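Local coordinates for glutathione transferase (Phanerochaete chrysosporium, PDB 4F0C), which probably conjugates glutathione to electrophilic substrates, as glutathione transferases do, and binds oxidized glutathione disulfide, at residues Met23-Glu27 with Leu28-Phe32; Asp75-Leu78 with Leu79-Glu83. All coordinates share one frame; numbering follows the deposited sequence.

Interaction 1: residues Met23-Glu27 with Leu28-Phe32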
loop_
_atom_site.group_PDB
_atom_site.type_symbol
_atom_site.label_atom_id
_atom_site.label_comp_id
_atom_site.label_asym_id
_atom_site.label_seq_id
_atom_site.Cartn_x
_atom_site.Cartn_y
_atom_site.Cartn_z
ATOM N N MET A 23 -13.017 -2.128 13.357
ATOM C CA MET A 23 -12.305 -1.973 14.645
ATOM C C MET A 23 -12.208 -0.503 15.075
ATOM O O MET A 23 -12.514 -0.170 16.212
ATOM C CB MET A 23 -10.880 -2.520 14.543
ATOM C CG MET A 23 -10.816 -4.031 14.574
ATOM S SD MET A 23 -9.171 -4.686 14.207
ATOM C CE MET A 23 -9.607 -6.423 14.002
ATOM N N LEU A 24 -11.762 0.362 14.164
ATOM C CA LEU A 24 -11.605 1.782 14.504
ATOM C C LEU A 24 -12.929 2.449 14.850
ATOM O O LEU A 24 -13.008 3.231 15.798
ATOM C CB LEU A 24 -10.875 2.562 13.385
ATOM C CG LEU A 24 -10.797 4.089 13.632
ATOM C CD1 LEU A 24 -9.946 4.349 14.889
ATOM C CD2 LEU A 24 -10.136 4.739 12.421
ATOM N N LEU A 25 -13.972 2.143 14.080
ATOM C CA LEU A 25 -15.282 2.742 14.354
ATOM C C LEU A 25 -15.775 2.325 15.753
ATOM O O LEU A 25 -16.323 3.148 16.491
ATOM C CB LEU A 25 -16.303 2.334 13.287
ATOM C CG LEU A 25 -16.078 2.942 11.889
ATOM C CD1 LEU A 25 -17.007 2.268 10.892
ATOM C CD2 LEU A 25 -16.306 4.450 11.880
ATOM N N ARG A 26 -15.574 1.051 16.109
ATOM C CA ARG A 26 -15.964 0.587 17.451
ATOM C C ARG A 26 -15.134 1.262 18.540
ATOM O O ARG A 26 -15.675 1.638 19.570
ATOM C CB ARG A 26 -15.864 -0.935 17.582
ATOM C CG ARG A 26 -16.866 -1.688 16.723
ATOM C CD ARG A 26 -16.813 -3.235 16.903
ATOM N NE ARG A 26 -17.523 -3.811 15.766
ATOM C CZ ARG A 26 -18.835 -4.003 15.707
ATOM N NH1 ARG A 26 -19.609 -3.772 16.765
ATOM N NH2 ARG A 26 -19.371 -4.461 14.579
ATOM N N GLU A 27 -13.820 1.381 18.320
ATOM C CA GLU A 27 -12.926 2.045 19.289
ATOM C C GLU A 27 -13.379 3.477 19.578
ATOM O O GLU A 27 -13.330 3.937 20.719
ATOM C CB GLU A 27 -11.468 2.089 18.766
ATOM C CG GLU A 27 -10.736 0.745 18.785
ATOM C CD GLU A 27 -10.210 0.341 20.175
ATOM O OE1 GLU A 27 -10.685 0.858 21.199
ATOM O OE2 GLU A 27 -9.295 -0.504 20.236
ATOM N N LEU A 28 -13.813 4.179 18.536
ATOM C CA LEU A 28 -14.232 5.579 18.678
ATOM C C LEU A 28 -15.697 5.740 19.062
ATOM O O LEU A 28 -16.153 6.856 19.294
ATOM C CB LEU A 28 -13.939 6.377 17.384
ATOM C CG LEU A 28 -12.466 6.777 17.229
ATOM C CD1 LEU A 28 -12.123 7.200 15.771
ATOM C CD2 LEU A 28 -12.108 7.885 18.233
ATOM N N GLY A 29 -16.441 4.638 19.113
ATOM C CA GLY A 29 -17.840 4.709 19.508
ATOM C C GLY A 29 -18.732 5.355 18.446
ATOM O O GLY A 29 -19.792 5.882 18.759
ATOM N N LEU A 30 -18.301 5.307 17.190
ATOM C CA LEU A 30 -19.028 5.945 16.083
ATOM C C LEU A 30 -20.149 5.048 15.546
ATOM O O LEU A 30 -20.038 3.826 15.582
ATOM C CB LEU A 30 -18.039 6.279 14.957
ATOM C CG LEU A 30 -17.036 7.395 15.313
ATOM C CD1 LEU A 30 -15.815 7.465 14.352
ATOM C CD2 LEU A 30 -17.764 8.745 15.367
ATOM N N SER A 31 -21.226 5.644 15.040
ATOM C CA SER A 31 -22.364 4.840 14.585
ATOM C C SER A 31 -22.228 4.430 13.113
ATOM O O SER A 31 -21.851 5.237 12.260
ATOM C CB SER A 31 -23.688 5.568 14.836
ATOM O OG SER A 31 -23.764 6.725 14.035
ATOM N N PHE A 32 -22.547 3.182 12.799
ATOM C CA PHE A 32 -22.368 2.725 11.423
ATOM C C PHE A 32 -23.234 1.526 11.100
ATOM O O PHE A 32 -23.452 0.662 11.951
ATOM C CB PHE A 32 -20.882 2.433 11.086
ATOM C CG PHE A 32 -20.260 1.243 11.837
ATOM C CD1 PHE A 32 -19.773 1.388 13.148
ATOM C CD2 PHE A 32 -20.096 0.013 11.202
ATOM C CE1 PHE A 32 -19.164 0.307 13.832
ATOM C CE2 PHE A 32 -19.495 -1.066 11.862
ATOM C CZ PHE A 32 -19.020 -0.917 13.182
#
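A Schellman motif closes helix 18-28, its outer bond running from Leu30 N back to Leu25 O at 3.0 Å. Inside it, Gly29 N donates to Arg26 O at 3.1 Å, arriving from above the carbonyl plane and not on a lone pair, whereas the helical bond from Leu28 N to Leu24 O (3.0 Å) lies nearer the plane. Gly29 reverses the chain with a positive phi, which a residue without a beta carbon adopts most readily. The two leucines joined by the outer bond also make the hydrophobic contact usual in this motif: Leu25 CD2 meets Leu30 CD1 at 3.9 Å, the side chains crossing at about a right angle. One turn round the helix, Leu24 and Leu28 lie alongside each other, with their CD1 atoms 3.7 Å apart.

Phe32 then folds its ring back under the helix end. Its CG sits between the backbone N and the carbonyl carbon (chi1 67°), presenting one face to Leu25, whose CD1 makes a CH-pi contact 3.7 Å from the ring centroid and 20° off the normal. At the far rim, Phe32 CZ lies over a face of the Arg26 guanidinium, 3.8 Å from NH2, with the two planes 75° apart. The guanidinium itself is paired with Asp22 and Glu215, while Glu27 pairs with Arg210. Replacing Phe32 by a serine would probably leave Leu25 CD1 without its aromatic platform and the Arg26 guanidinium without the hydrocarbon over that face. Phe7, on strand 7-11, touches Leu25, Leu30 and Phe32. The turn thus completes the helix-to-strand connection of a beta-alpha-beta unit, with parallel strands 7-11 and 32-36, characteristic of the thioredoxin-like N-terminal domain of glutathione transferases.

Interaction 2: residues Asp75-Leu78 with Leu79-Glu83; sequences DAIL and LYIVE
With CG1 anti to the carbonyl carbon (chi1 -67°) and CD1 extended beyond it (chi2 168°), Ile81 reaches back along the helix to Ile77. There CD1 meets Ile77 CG2 at 3.8 Å, and the two side chains cross at a slant. The same path carries Ile81 CG1 to 3.3 Å from Ile77 O, so the beta-branched residue packs against the carbonyl that its own backbone N-H uses. Tyr80 takes the other course: its CG is anti to the backbone N (chi1 172°), which carries the ring away from the preceding turn.

Four successive backbone bonds join the turns, from 2.9 Å for both Tyr80 N to Ala76 O and Ile81 N to Ile77 O up to 3.2 Å for Leu79 N to Asp75 O; Val82 N to Leu78 O falls between. Two further side chains lie against carbonyls of this ladder. Leu79 CG comes within 3.6 Å of Asp75 O, and Val82 CG2 is 3.5 Å from Leu78 O. Apolar residues suit these places because their side chains are buried against other apolar ones: Ile77 on Val21, Ile81 on Leu24, Leu78 and Val82 on Ile168.

The polar ends point elsewhere. Asp75, whose side chain is about 5 Å from bound oxidized glutathione disulfide, forms a salt bridge with Lys20, and Tyr80 hydrogen-bonds through OH to Asp63 while its ring meets that of Phe69 with the planes nearly parallel. Leu79 packs on Met102 and Leu106 of helix 96-126 and on Phe107 of the second subunit. Helix 74-85 follows strand 69-72 and is enclosed by helix 18-28 beside Ile77 and Ile81, helix 168-172 beside Leu78 and Val82, and helix 96-126 beside Asp75 and Leu79.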
loop_
_atom_site.group_PDB
_atom_site.type_symbol
_atom_site.label_atom_id
_atom_site.label_comp_id
_atom_site.label_asym_id
_atom_site.label_seq_id
_atom_site.Cartn_x
_atom_site.Cartn_y
_atom_site.Cartn_z
ATOM N N ASP A 75 -6.867 1.709 4.449
ATOM C CA ASP A 75 -5.998 2.528 5.294
ATOM C C ASP A 75 -6.251 4.025 5.093
ATOM O O ASP A 75 -6.019 4.837 6.012
ATOM C CB ASP A 75 -4.494 2.218 5.074
ATOM C CG ASP A 75 -4.080 0.884 5.668
ATOM O OD1 ASP A 75 -4.923 0.175 6.304
ATOM O OD2 ASP A 75 -2.891 0.555 5.532
ATOM N N ALA A 76 -6.693 4.408 3.895
ATOM C CA ALA A 76 -7.115 5.809 3.718
ATOM C C ALA A 76 -8.380 6.112 4.515
ATOM O O ALA A 76 -8.538 7.213 5.050
ATOM C CB ALA A 76 -7.325 6.139 2.247
ATOM N N ILE A 77 -9.293 5.146 4.573
ATOM C CA ILE A 77 -10.474 5.268 5.432
ATOM C C ILE A 77 -10.086 5.480 6.908
ATOM O O ILE A 77 -10.677 6.343 7.599
ATOM C CB ILE A 77 -11.394 4.025 5.288
ATOM C CG1 ILE A 77 -11.942 3.959 3.854
ATOM C CG2 ILE A 77 -12.576 4.065 6.302
ATOM C CD1 ILE A 77 -12.639 2.640 3.546
ATOM N N LEU A 78 -9.092 4.723 7.379
ATOM C CA LEU A 78 -8.623 4.900 8.761
ATOM C C LEU A 78 -8.130 6.333 8.984
ATOM O O LEU A 78 -8.469 6.940 9.995
ATOM C CB LEU A 78 -7.510 3.908 9.138
ATOM C CG LEU A 78 -7.836 2.404 9.053
ATOM C CD1 LEU A 78 -6.575 1.533 9.312
ATOM C CD2 LEU A 78 -8.975 2.014 10.034
ATOM N N LEU A 79 -7.348 6.855 8.044
ATOM C CA LEU A 79 -6.853 8.226 8.131
ATOM C C LEU A 79 -7.986 9.230 8.120
ATOM O O LEU A 79 -7.954 10.199 8.875
ATOM C CB LEU A 79 -5.838 8.505 6.993
ATOM C CG LEU A 79 -4.488 7.831 7.293
ATOM C CD1 LEU A 79 -3.676 7.644 5.997
ATOM C CD2 LEU A 79 -3.669 8.675 8.332
ATOM N N TYR A 80 -8.967 9.019 7.244
ATOM C CA TYR A 80 -10.119 9.918 7.135
ATOM C C TYR A 80 -10.820 9.991 8.497
ATOM O O TYR A 80 -11.092 11.074 9.018
ATOM C CB TYR A 80 -11.123 9.413 6.081
ATOM C CG TYR A 80 -12.449 10.204 6.044
ATOM C CD1 TYR A 80 -12.554 11.405 5.342
ATOM C CD2 TYR A 80 -13.574 9.732 6.727
ATOM C CE1 TYR A 80 -13.765 12.144 5.318
ATOM C CE2 TYR A 80 -14.791 10.466 6.732
ATOM C CZ TYR A 80 -14.873 11.651 6.022
ATOM O OH TYR A 80 -16.063 12.352 6.002
ATOM N N ILE A 81 -11.085 8.828 9.070
ATOM C CA ILE A 81 -11.817 8.784 10.328
ATOM C C ILE A 81 -11.062 9.497 11.457
ATOM O O ILE A 81 -11.659 10.283 12.225
ATOM C CB ILE A 81 -12.145 7.344 10.728
ATOM C CG1 ILE A 81 -13.151 6.755 9.733
ATOM C CG2 ILE A 81 -12.765 7.314 12.164
ATOM C CD1 ILE A 81 -13.332 5.250 9.856
ATOM N N VAL A 82 -9.758 9.243 11.589
ATOM C CA VAL A 82 -9.038 9.921 12.680
ATOM C C VAL A 82 -8.822 11.415 12.429
ATOM O O VAL A 82 -8.824 12.205 13.387
ATOM C CB VAL A 82 -7.699 9.246 13.111
ATOM C CG1 VAL A 82 -7.966 7.824 13.641
ATOM C CG2 VAL A 82 -6.657 9.251 11.971
ATOM N N GLU A 83 -8.613 11.820 11.180
ATOM C CA GLU A 83 -8.489 13.249 10.921
ATOM C C GLU A 83 -9.756 14.005 11.339
ATOM O O GLU A 83 -9.699 15.073 11.974
ATOM C CB GLU A 83 -8.134 13.501 9.450
ATOM C CG GLU A 83 -6.655 13.240 9.169
ATOM C CD GLU A 83 -5.756 14.345 9.727
ATOM O OE1 GLU A 83 -4.548 14.101 9.920
ATOM O OE2 GLU A 83 -6.259 15.462 9.965
#

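How the interactions relate
The two contacts meet directly, although each is local: Leu24, Leu25 and Leu28 of interaction 1 pack on Ile81 of interaction 2, with Leu28 CD1 3.7 Å from Ile81 CG2, and Leu24 also reaches Leu78. One aliphatic layer thus joins helices 18-28 and 74-85. Interaction 2 is buried, runs along most of helix 74-85 and faces C-terminal helices and the second subunit; regular backbone bonds and one aliphatic contact make it up. Interaction 1, only partly buried, relies on a glycine-led Schellman turn and the Phe32 ring. Both send charged ends to outside partners, Arg26 to Asp22 and Asp75 to Lys20. Asp75 lies close to the ligand, Leu24 about 13 Å from it.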